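PDB 6N0S: ATPase associated with various cellular activities, AAA_5, which probably hydrolyses ATP as a McrB restriction protein through an AAA+ domain outside this construct, which is its N-terminal EVE-like domain. Local coordinates for residues 49-61 / 71-83. Numbering follows the deposited sequence.
Sequences LEKFGELKIIHYI and KTFIGESVLSKEN
Tyr60 and Phe73 form a non-hydrogen-bonded pair in an antiparallel beta hairpin, strands 54-61 and 72-80, at the end joined by the connecting loop. Their rings meet obliquely, planes at 51° and centroids 5.0 Å apart. Tyr60 CD1 lies over one face of the Phe73 ring, offset toward its rim, 3.6 Å from Phe73 CE2. With CG anti to the backbone N (chi1 171°), the Tyr60 ring runs alongside Lys71, and its OH lies 3.6 Å from Lys71 CG. An alanine in place of Tyr60 would be likely to uncover part of that face of Phe73 and remove the ring that Lys71 runs beside. Ile58 CG2 also packs against Phe73 CD2.

On the face carrying Leu55, His59 meets Ser77 at its ring edge. His59 NE2 and Ser77 OG are hydrogen-bonded at 2.9 Å, nearly straight at 167°. His59 ND1 is bonded to Glu15, so both ring nitrogens are held and the ring's rotation is fixed. Leu55 and Leu79 run alongside each other, Leu55 CD1 4.0 Å from Leu79 CD2. By the loop, a G1 beta bulge sets Lys71 and Thr72 opposite the single residue Ile61. At the other end, Lys81 NZ reaches back to Glu50 O (3.2 Å), tying the strand exit to helix 39-52.

The hairpin is central in the mixed sheet of this EVE-like domain, which resembles PUA-like RNA-binding proteins. It lies between strands 12-17 and 138-148. Helix 171-178 packs on Ile58 and Phe73.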
loop_
_atom_site.group_PDB
_atom_site.type_symbol
_atom_site.label_atom_id
_atom_site.label_comp_id
_atom_site.label_asym_id
_atom_site.label_seq_id
_atom_site.Cartn_x
_atom_site.Cartn_y
_atom_site.Cartn_z
ATOM N N LEU A 49 -3.817 4.209 -12.794
ATOM C CA LEU A 49 -4.987 4.958 -12.358
ATOM C C LEU A 49 -5.524 5.813 -13.488
ATOM O O LEU A 49 -6.745 5.913 -13.677
ATOM C CB LEU A 49 -4.639 5.838 -11.162
ATOM C CG LEU A 49 -5.774 6.730 -10.689
ATOM C CD1 LEU A 49 -6.899 5.868 -10.195
ATOM C CD2 LEU A 49 -5.312 7.653 -9.612
ATOM N N GLU A 50 -4.616 6.448 -14.239
ATOM C CA GLU A 50 -5.010 7.315 -15.345
ATOM C C GLU A 50 -5.785 6.535 -16.394
ATOM O O GLU A 50 -6.821 6.993 -16.884
ATOM C CB GLU A 50 -3.765 7.967 -15.961
ATOM C CG GLU A 50 -4.024 9.067 -17.000
ATOM C CD GLU A 50 -2.974 9.102 -18.141
ATOM O OE1 GLU A 50 -3.369 9.107 -19.336
ATOM O OE2 GLU A 50 -1.759 9.122 -17.838
ATOM N N LYS A 51 -5.316 5.341 -16.738
ATOM C CA LYS A 51 -6.001 4.560 -17.753
ATOM C C LYS A 51 -7.245 3.843 -17.215
ATOM O O LYS A 51 -8.223 3.705 -17.951
ATOM C CB LYS A 51 -5.037 3.553 -18.386
ATOM C CG LYS A 51 -3.876 4.199 -19.152
ATOM C CD LYS A 51 -4.369 5.307 -20.099
ATOM C CE LYS A 51 -3.609 5.368 -21.394
ATOM N NZ LYS A 51 -4.328 6.252 -22.366
ATOM N N PHE A 52 -7.265 3.394 -15.958
ATOM C CA PHE A 52 -8.399 2.599 -15.495
ATOM C C PHE A 52 -9.416 3.375 -14.665
ATOM O O PHE A 52 -10.522 2.870 -14.457
ATOM C CB PHE A 52 -7.905 1.405 -14.686
ATOM C CG PHE A 52 -7.154 0.403 -15.489
ATOM C CD1 PHE A 52 -7.817 -0.477 -16.312
ATOM C CD2 PHE A 52 -5.779 0.334 -15.406
ATOM C CE1 PHE A 52 -7.124 -1.415 -17.049
ATOM C CE2 PHE A 52 -5.083 -0.582 -16.119
ATOM C CZ PHE A 52 -5.756 -1.471 -16.964
ATOM N N GLY A 53 -9.078 4.564 -14.171
ATOM C CA GLY A 53 -10.010 5.371 -13.404
ATOM C C GLY A 53 -10.149 4.956 -11.950
ATOM O O GLY A 53 -10.212 5.800 -11.047
ATOM N N GLU A 54 -10.209 3.650 -11.712
ATOM C CA GLU A 54 -10.333 3.110 -10.366
ATOM C C GLU A 54 -9.516 1.825 -10.280
ATOM O O GLU A 54 -9.605 0.973 -11.165
ATOM C CB GLU A 54 -11.809 2.868 -10.046
ATOM C CG GLU A 54 -12.053 2.235 -8.704
ATOM C CD GLU A 54 -13.536 2.166 -8.299
ATOM O OE1 GLU A 54 -14.298 3.127 -8.557
ATOM O OE2 GLU A 54 -13.932 1.133 -7.709
ATOM N N LEU A 55 -8.682 1.695 -9.259
ATOM C CA LEU A 55 -7.898 0.482 -9.067
ATOM C C LEU A 55 -8.379 -0.265 -7.832
ATOM O O LEU A 55 -8.898 0.336 -6.882
ATOM C CB LEU A 55 -6.396 0.804 -8.923
ATOM C CG LEU A 55 -5.703 1.708 -9.927
ATOM C CD1 LEU A 55 -4.287 1.956 -9.491
ATOM C CD2 LEU A 55 -5.713 1.078 -11.321
ATOM N N LYS A 56 -8.226 -1.587 -7.857
ATOM C CA LYS A 56 -8.483 -2.418 -6.688
ATOM C C LYS A 56 -7.156 -2.793 -6.012
ATOM O O LYS A 56 -6.243 -3.317 -6.667
ATOM C CB LYS A 56 -9.233 -3.696 -7.072
ATOM C CG LYS A 56 -10.461 -3.503 -7.912
ATOM C CD LYS A 56 -11.669 -3.091 -7.111
ATOM C CE LYS A 56 -12.369 -1.865 -7.733
ATOM N NZ LYS A 56 -12.876 -2.086 -9.111
ATOM N N ILE A 57 -7.056 -2.541 -4.708
ATOM C CA ILE A 57 -5.835 -2.763 -3.942
ATOM C C ILE A 57 -6.080 -3.878 -2.947
ATOM O O ILE A 57 -6.985 -3.790 -2.101
ATOM C CB ILE A 57 -5.390 -1.484 -3.216
ATOM C CG1 ILE A 57 -5.334 -0.302 -4.175
ATOM C CG2 ILE A 57 -4.048 -1.703 -2.496
ATOM C CD1 ILE A 57 -4.368 -0.398 -5.278
ATOM N N ILE A 58 -5.300 -4.920 -3.035
ATOM C CA ILE A 58 -5.274 -5.947 -2.001
ATOM C C ILE A 58 -4.101 -5.677 -1.069
ATOM O O ILE A 58 -2.991 -5.371 -1.514
ATOM C CB ILE A 58 -5.184 -7.341 -2.624
ATOM C CG1 ILE A 58 -6.454 -7.633 -3.439
ATOM C CG2 ILE A 58 -4.998 -8.354 -1.546
ATOM C CD1 ILE A 58 -6.391 -9.017 -4.101
ATOM N N HIS A 59 -4.341 -5.805 0.231
ATOM C CA HIS A 59 -3.372 -5.455 1.270
ATOM C C HIS A 59 -2.747 -6.726 1.837
ATOM O O HIS A 59 -3.453 -7.615 2.337
ATOM C CB HIS A 59 -4.040 -4.618 2.370
ATOM C CG HIS A 59 -4.577 -3.312 1.859
ATOM N ND1 HIS A 59 -3.790 -2.189 1.730
ATOM C CD2 HIS A 59 -5.801 -2.969 1.387
ATOM C CE1 HIS A 59 -4.512 -1.203 1.220
ATOM N NE2 HIS A 59 -5.732 -1.657 0.989
ATOM N N TYR A 60 -1.429 -6.811 1.735
ATOM C CA TYR A 60 -0.655 -7.968 2.166
ATOM C C TYR A 60 0.235 -7.584 3.344
ATOM O O TYR A 60 0.804 -6.484 3.382
ATOM C CB TYR A 60 0.214 -8.475 0.989
ATOM C CG TYR A 60 1.225 -9.536 1.354
ATOM C CD1 TYR A 60 0.863 -10.869 1.432
ATOM C CD2 TYR A 60 2.541 -9.206 1.602
ATOM C CE1 TYR A 60 1.780 -11.843 1.743
ATOM C CE2 TYR A 60 3.469 -10.174 1.913
ATOM C CZ TYR A 60 3.077 -11.488 2.000
ATOM O OH TYR A 60 3.992 -12.453 2.329
ATOM N N ILE A 61 0.413 -8.533 4.254
ATOM C CA ILE A 61 1.169 -8.355 5.475
ATOM C C ILE A 61 2.308 -9.360 5.443
ATOM O O ILE A 61 2.061 -10.562 5.332
ATOM C CB ILE A 61 0.270 -8.595 6.704
ATOM C CG1 ILE A 61 -1.006 -7.759 6.613
ATOM C CG2 ILE A 61 0.986 -8.294 7.942
ATOM C CD1 ILE A 61 -0.820 -6.268 6.665
ATOM N N LYS A 71 2.302 -13.058 6.552
ATOM C CA LYS A 71 2.126 -13.730 5.266
ATOM C C LYS A 71 0.653 -14.028 4.990
ATOM O O LYS A 71 0.250 -15.171 4.785
ATOM C CB LYS A 71 2.952 -15.016 5.205
ATOM C CG LYS A 71 4.452 -14.793 5.079
ATOM C CD LYS A 71 5.218 -16.110 5.058
ATOM C CE LYS A 71 6.427 -16.032 4.143
ATOM N NZ LYS A 71 5.984 -15.789 2.746
ATOM N N THR A 72 -0.156 -12.966 4.971
ATOM C CA THR A 72 -1.571 -13.123 4.649
ATOM C C THR A 72 -2.061 -11.873 3.942
ATOM O O THR A 72 -1.536 -10.771 4.137
ATOM C CB THR A 72 -2.438 -13.419 5.912
ATOM O OG1 THR A 72 -2.897 -12.207 6.502
ATOM C CG2 THR A 72 -1.629 -14.144 6.941
ATOM N N PHE A 73 -3.063 -12.066 3.095
ATOM C CA PHE A 73 -3.790 -10.963 2.499
ATOM C C PHE A 73 -4.979 -10.696 3.408
ATOM O O PHE A 73 -5.793 -11.594 3.633
ATOM C CB PHE A 73 -4.222 -11.305 1.072
ATOM C CG PHE A 73 -3.076 -11.696 0.189
ATOM C CD1 PHE A 73 -2.650 -13.003 0.138
ATOM C CD2 PHE A 73 -2.419 -10.757 -0.560
ATOM C CE1 PHE A 73 -1.583 -13.385 -0.660
ATOM C CE2 PHE A 73 -1.336 -11.130 -1.388
ATOM C CZ PHE A 73 -0.917 -12.433 -1.407
ATOM N N ILE A 74 -5.090 -9.479 3.923
ATOM C CA ILE A 74 -6.075 -9.219 4.965
ATOM C C ILE A 74 -7.328 -8.491 4.474
ATOM O O ILE A 74 -8.359 -8.535 5.154
ATOM C CB ILE A 74 -5.454 -8.447 6.156
ATOM C CG1 ILE A 74 -4.967 -7.052 5.738
ATOM C CG2 ILE A 74 -4.352 -9.300 6.832
ATOM C CD1 ILE A 74 -4.618 -6.184 6.967
ATOM N N GLY A 75 -7.268 -7.814 3.339
ATOM C CA GLY A 75 -8.437 -7.089 2.874
ATOM C C GLY A 75 -8.129 -6.367 1.588
ATOM O O GLY A 75 -7.021 -6.479 1.043
ATOM N N GLU A 76 -9.109 -5.597 1.120
ATOM C CA GLU A 76 -8.909 -4.847 -0.107
ATOM C C GLU A 76 -9.641 -3.523 -0.047
ATOM O O GLU A 76 -10.521 -3.317 0.782
ATOM C CB GLU A 76 -9.351 -5.666 -1.328
ATOM C CG GLU A 76 -10.760 -6.228 -1.272
ATOM C CD GLU A 76 -11.125 -6.897 -2.583
ATOM O OE1 GLU A 76 -11.531 -6.156 -3.515
ATOM O OE2 GLU A 76 -10.945 -8.134 -2.676
ATOM N N SER A 77 -9.232 -2.609 -0.919
ATOM C CA SER A 77 -9.789 -1.269 -0.976
ATOM C C SER A 77 -9.765 -0.791 -2.416
ATOM O O SER A 77 -9.356 -1.518 -3.325
ATOM C CB SER A 77 -9.016 -0.303 -0.076
ATOM O OG SER A 77 -7.692 -0.226 -0.522
ATOM N N VAL A 78 -10.122 0.475 -2.607
ATOM C CA VAL A 78 -10.295 1.067 -3.927
ATOM C C VAL A 78 -9.494 2.363 -3.976
ATOM O O VAL A 78 -9.532 3.166 -3.038
ATOM C CB VAL A 78 -11.789 1.331 -4.236
ATOM C CG1 VAL A 78 -11.956 2.031 -5.554
ATOM C CG2 VAL A 78 -12.564 0.024 -4.281
ATOM N N LEU A 79 -8.749 2.546 -5.054
ATOM C CA LEU A 79 -7.988 3.763 -5.310
ATOM C C LEU A 79 -8.605 4.450 -6.528
ATOM O O LEU A 79 -8.422 3.991 -7.660
ATOM C CB LEU A 79 -6.517 3.411 -5.539
ATOM C CG LEU A 79 -5.610 4.480 -6.139
ATOM C CD1 LEU A 79 -5.725 5.701 -5.424
ATOM C CD2 LEU A 79 -4.147 4.035 -6.110
ATOM N N SER A 80 -9.312 5.554 -6.299
ATOM C CA SER A 80 -10.146 6.185 -7.318
ATOM C C SER A 80 -9.636 7.578 -7.641
ATOM O O SER A 80 -9.104 8.275 -6.779
ATOM C CB SER A 80 -11.600 6.303 -6.868
ATOM O OG SER A 80 -11.758 7.418 -6.000
ATOM N N LYS A 81 -9.813 7.980 -8.904
ATOM C CA LYS A 81 -9.382 9.304 -9.327
ATOM C C LYS A 81 -10.174 10.390 -8.623
ATOM O O LYS A 81 -9.622 11.445 -8.288
ATOM C CB LYS A 81 -9.510 9.424 -10.853
ATOM C CG LYS A 81 -8.516 10.413 -11.490
ATOM C CD LYS A 81 -8.639 10.460 -13.020
ATOM C CE LYS A 81 -8.195 9.161 -13.711
ATOM N NZ LYS A 81 -8.300 9.281 -15.208
ATOM N N GLU A 82 -11.459 10.127 -8.368
ATOM C CA GLU A 82 -12.306 11.057 -7.632
ATOM C C GLU A 82 -11.755 11.347 -6.235
ATOM O O GLU A 82 -11.790 12.494 -5.772
ATOM C CB GLU A 82 -13.719 10.474 -7.561
ATOM C CG GLU A 82 -14.675 11.199 -6.644
ATOM C CD GLU A 82 -15.486 10.230 -5.791
ATOM O OE1 GLU A 82 -16.191 9.366 -6.365
ATOM O OE2 GLU A 82 -15.402 10.316 -4.546
ATOM N N ASN A 83 -11.244 10.333 -5.540
ATOM C CA ASN A 83 -10.600 10.598 -4.261
ATOM C C ASN A 83 -9.174 11.119 -4.416
ATOM O O ASN A 83 -8.507 11.390 -3.408
ATOM C CB ASN A 83 -10.599 9.333 -3.388
ATOM C CG ASN A 83 -12.011 8.829 -3.039
ATOM O OD1 ASN A 83 -12.262 7.617 -2.989
ATOM N ND2 ASN A 83 -12.924 9.753 -2.764
#